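Local atomic coordinates of alpha-fucosidase (Bifidobacterium bifidum, PDB entry 2EAB), a protein that probably hydrolyses alpha-1,2-fucosidic linkages, releasing L-fucose from glycans, this chain being the calcium-binding catalytic portion of a longer, probably membrane-attached glycoside hydrolase. Residues Ala103-Arg106 with Ala107-Gln111; Lys536-Ser539 with His540-Val543. All coordinates share one frame; numbering follows the deposited sequence.

Contact 1: residues Ala103-Arg106 with Ala107-Gln111; sequences ATLR and ALNKQ
The backbone N-H groups of A107, L108, N109 and K110 reach back to the carbonyl oxygens of A103, T104, L105 and R106, four successive i to i+4 bonds in the first turns of the alpha-helix 103-113, in the N-terminal, family 65-like part. The straightest joins N109 N to L105 O at 3.0 Å, with an N-H...O angle of 167°. On the inward side L105 and N109 lie one turn apart, and their side chains cross at a slant: L105 CD1 stands 4.1 Å from N109 ND2, a loose contact between a methyl and an amide. N109 CG lies anti to its own carbonyl carbon (chi1 -74°), which folds the amide back along the helix, while OD1 accepts a hydrogen bond from the backbone N of V562, tying this helix to a strand of the catalytic part. T104 and L108 form the neighbouring strip, their methyls CG2 and CD1 4.3 Å apart, and both side chains touch L124. T104 OG1 is hydrogen-bonded to the carbonyl of K98, just before the helix. A103, A107 and K110 belong to the exposed side. L108 also leans on the backbone it is bonded to, its CG 3.5 Å from T104 O.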
# COMPACT_ATOMS: atom_id res chain seq x y z
N ALA A 103 28.15 -16.32 8.89
CA ALA A 103 28.95 -17.43 8.37
C ALA A 103 28.16 -18.37 7.46
O ALA A 103 28.71 -18.91 6.49
CB ALA A 103 29.61 -18.20 9.50
N THR A 104 26.88 -18.57 7.76
CA THR A 104 26.04 -19.45 6.96
C THR A 104 25.88 -18.90 5.55
O THR A 104 26.12 -19.61 4.56
CB THR A 104 24.68 -19.67 7.64
OG1 THR A 104 24.91 -20.19 8.96
CG2 THR A 104 23.81 -20.64 6.85
N LEU A 105 25.50 -17.63 5.47
CA LEU A 105 25.36 -16.92 4.21
C LEU A 105 26.69 -16.88 3.44
O LEU A 105 26.73 -17.15 2.24
CB LEU A 105 24.84 -15.50 4.47
CG LEU A 105 24.67 -14.57 3.27
CD1 LEU A 105 23.72 -15.16 2.24
CD2 LEU A 105 24.15 -13.22 3.75
N ARG A 106 27.77 -16.55 4.14
CA ARG A 106 29.10 -16.46 3.54
C ARG A 106 29.50 -17.77 2.86
O ARG A 106 30.00 -17.76 1.73
CB ARG A 106 30.11 -16.06 4.62
CG ARG A 106 31.55 -15.89 4.15
CD ARG A 106 32.45 -15.40 5.29
NE ARG A 106 31.88 -14.23 5.95
CZ ARG A 106 31.63 -14.13 7.25
NH1 ARG A 106 31.91 -15.12 8.08
NH2 ARG A 106 31.10 -13.01 7.73
N ALA A 107 29.28 -18.89 3.55
CA ALA A 107 29.66 -20.19 3.02
C ALA A 107 28.82 -20.60 1.80
O ALA A 107 29.34 -21.22 0.87
CB ALA A 107 29.60 -21.26 4.11
N LEU A 108 27.53 -20.25 1.80
CA LEU A 108 26.67 -20.53 0.66
C LEU A 108 27.14 -19.74 -0.55
O LEU A 108 27.22 -20.26 -1.66
CB LEU A 108 25.21 -20.20 0.98
CG LEU A 108 24.54 -21.20 1.92
CD1 LEU A 108 23.30 -20.58 2.55
CD2 LEU A 108 24.19 -22.50 1.21
N ASN A 109 27.45 -18.46 -0.33
CA ASN A 109 27.96 -17.62 -1.40
C ASN A 109 29.29 -18.13 -1.96
O ASN A 109 29.52 -18.05 -3.17
CB ASN A 109 28.09 -16.18 -0.94
CG ASN A 109 26.74 -15.49 -0.82
OD1 ASN A 109 25.71 -16.05 -1.20
ND2 ASN A 109 26.75 -14.27 -0.31
N LYS A 110 30.14 -18.67 -1.09
CA LYS A 110 31.40 -19.27 -1.51
C LYS A 110 31.16 -20.47 -2.43
O LYS A 110 31.84 -20.62 -3.45
CB LYS A 110 32.27 -19.68 -0.31
CG LYS A 110 33.65 -20.20 -0.69
CD LYS A 110 34.50 -20.47 0.54
CE LYS A 110 35.84 -21.08 0.17
NZ LYS A 110 35.72 -22.49 -0.29
N GLN A 111 30.19 -21.31 -2.08
CA GLN A 111 29.83 -22.44 -2.94
C GLN A 111 29.44 -21.97 -4.33
O GLN A 111 29.88 -22.53 -5.34
CB GLN A 111 28.72 -23.28 -2.31
CG GLN A 111 29.17 -24.04 -1.08
CD GLN A 111 28.08 -24.91 -0.47
OE1 GLN A 111 26.94 -24.49 -0.31
NE2 GLN A 111 28.45 -26.13 -0.09

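Contact 2: residues Lys536-Ser539 with His540-Val543; sequences KEES and HFYV
E538 brings its carboxylate to two aromatic rings on the next turn of helix 525-546, those of F541 and Y542, within the family 95 catalytic domain. Its CG is anti to the backbone N (chi1 -168°) and the chain then bends at chi2 (70°), which carries the acid forward along the helix. OE2 sits near the plane of both rings, at their edges: 3.5 Å from Y542 CE1 and 3.7 Å from F541 CD2. The carboxylate plane is turned 50° from the ring of F541, and the side chains run alongside one another. Below this group the alpha-helical backbone bonds are regular, from H540 N to K536 O through V543 N to S539 O, the last 2.9 Å long. V543 CG2 packs 3.3 Å from that same S539 O. The buried side is closely filled: helix 577-596 covers E538, S539 and Y542, helix 507-520 meets E538 and Y542, and W632 touches S539 and V543, while S539 OG is hydrogen-bonded to the carbonyl of L535. The looser side is that of K536 and H540, both partly exposed; there K536 NZ forms salt bridges with E477 and D601, and the neighbouring, buried E537 forms one through OE1 with R456. Shortened to an alanine, position E538 would probably leave a gap between the F541 and Y542 edges and helix 507-520, and deprive the ring C-H groups of their acidic neighbour. With OE2 at two ring edges, the partly positive C-H rims face a carboxylate oxygen, which is probably weakly favourable for an acid buried among hydrophobic neighbours.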
# COMPACT_ATOMS: atom_id res chain seq x y z
N LYS A 536 21.68 5.52 2.47
CA LYS A 536 23.11 5.47 2.74
C LYS A 536 23.47 4.18 3.48
O LYS A 536 24.38 3.45 3.08
CB LYS A 536 23.52 6.68 3.56
CG LYS A 536 24.99 6.72 3.97
CD LYS A 536 25.26 7.94 4.85
CE LYS A 536 26.69 7.94 5.37
NZ LYS A 536 26.98 9.13 6.22
N GLU A 537 22.73 3.88 4.55
CA GLU A 537 23.06 2.72 5.36
C GLU A 537 22.69 1.40 4.66
O GLU A 537 23.44 0.44 4.78
CB GLU A 537 22.43 2.81 6.75
CG GLU A 537 22.69 1.58 7.61
CD GLU A 537 22.48 1.81 9.10
OE1 GLU A 537 22.34 2.97 9.56
OE2 GLU A 537 22.47 0.80 9.83
N GLU A 538 21.57 1.35 3.95
CA GLU A 538 21.24 0.12 3.23
C GLU A 538 22.18 -0.13 2.05
O GLU A 538 22.51 -1.28 1.74
CB GLU A 538 19.77 0.07 2.81
CG GLU A 538 19.30 -1.31 2.33
CD GLU A 538 19.22 -2.35 3.44
OE1 GLU A 538 19.42 -1.98 4.62
OE2 GLU A 538 18.95 -3.54 3.12
N SER A 539 22.62 0.94 1.39
CA SER A 539 23.61 0.80 0.31
C SER A 539 24.95 0.35 0.88
O SER A 539 25.60 -0.53 0.31
CB SER A 539 23.75 2.10 -0.49
OG SER A 539 22.53 2.41 -1.14
N HIS A 540 25.35 0.94 2.00
CA HIS A 540 26.55 0.48 2.71
C HIS A 540 26.47 -1.02 2.99
O HIS A 540 27.42 -1.77 2.77
CB HIS A 540 26.70 1.24 4.02
CG HIS A 540 27.95 0.88 4.77
ND1 HIS A 540 28.00 -0.11 5.73
CD2 HIS A 540 29.20 1.37 4.65
CE1 HIS A 540 29.24 -0.19 6.19
NE2 HIS A 540 29.99 0.69 5.55
N PHE A 541 25.31 -1.44 3.49
CA PHE A 541 25.06 -2.83 3.85
C PHE A 541 25.23 -3.74 2.64
O PHE A 541 25.96 -4.72 2.70
CB PHE A 541 23.65 -2.96 4.45
CG PHE A 541 23.28 -4.36 4.85
CD1 PHE A 541 24.09 -5.09 5.72
CD2 PHE A 541 22.11 -4.93 4.38
CE1 PHE A 541 23.74 -6.39 6.09
CE2 PHE A 541 21.74 -6.21 4.75
CZ PHE A 541 22.56 -6.95 5.60
N TYR A 542 24.57 -3.40 1.54
CA TYR A 542 24.65 -4.23 0.36
C TYR A 542 26.05 -4.27 -0.24
O TYR A 542 26.56 -5.34 -0.56
CB TYR A 542 23.58 -3.87 -0.68
CG TYR A 542 22.42 -4.82 -0.53
CD1 TYR A 542 21.44 -4.60 0.44
CD2 TYR A 542 22.35 -5.98 -1.29
CE1 TYR A 542 20.40 -5.51 0.62
CE2 TYR A 542 21.32 -6.89 -1.12
CZ TYR A 542 20.34 -6.64 -0.17
OH TYR A 542 19.32 -7.54 0.02
N VAL A 543 26.68 -3.11 -0.36
CA VAL A 543 28.02 -3.04 -0.93
C VAL A 543 29.04 -3.83 -0.11
O VAL A 543 29.85 -4.58 -0.66
CB VAL A 543 28.49 -1.57 -1.11
CG1 VAL A 543 30.01 -1.49 -1.35
CG2 VAL A 543 27.72 -0.89 -2.24

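Both contacts are single stretches of alpha-helix held by the same i to i+4 backbone bonds, but they differ in depth. Contact 1, its centre about 34 Å from the chain centre, has one face in solvent and meets the protein mostly through aliphatic groups, one hydroxyl and one amide. Contact 2, at about 25 Å, is buried among other helices and sets a carboxylate against aromatic rings. Residues 103-111 belong to the N-terminal, family 65-like part and 536-543 to the family 95 catalytic domain, yet their centres are only about 19 Å apart and their nearest atoms about 7 Å, without touching. The bond of N109 to V562 shows that helix 103-113 lies against the catalytic part.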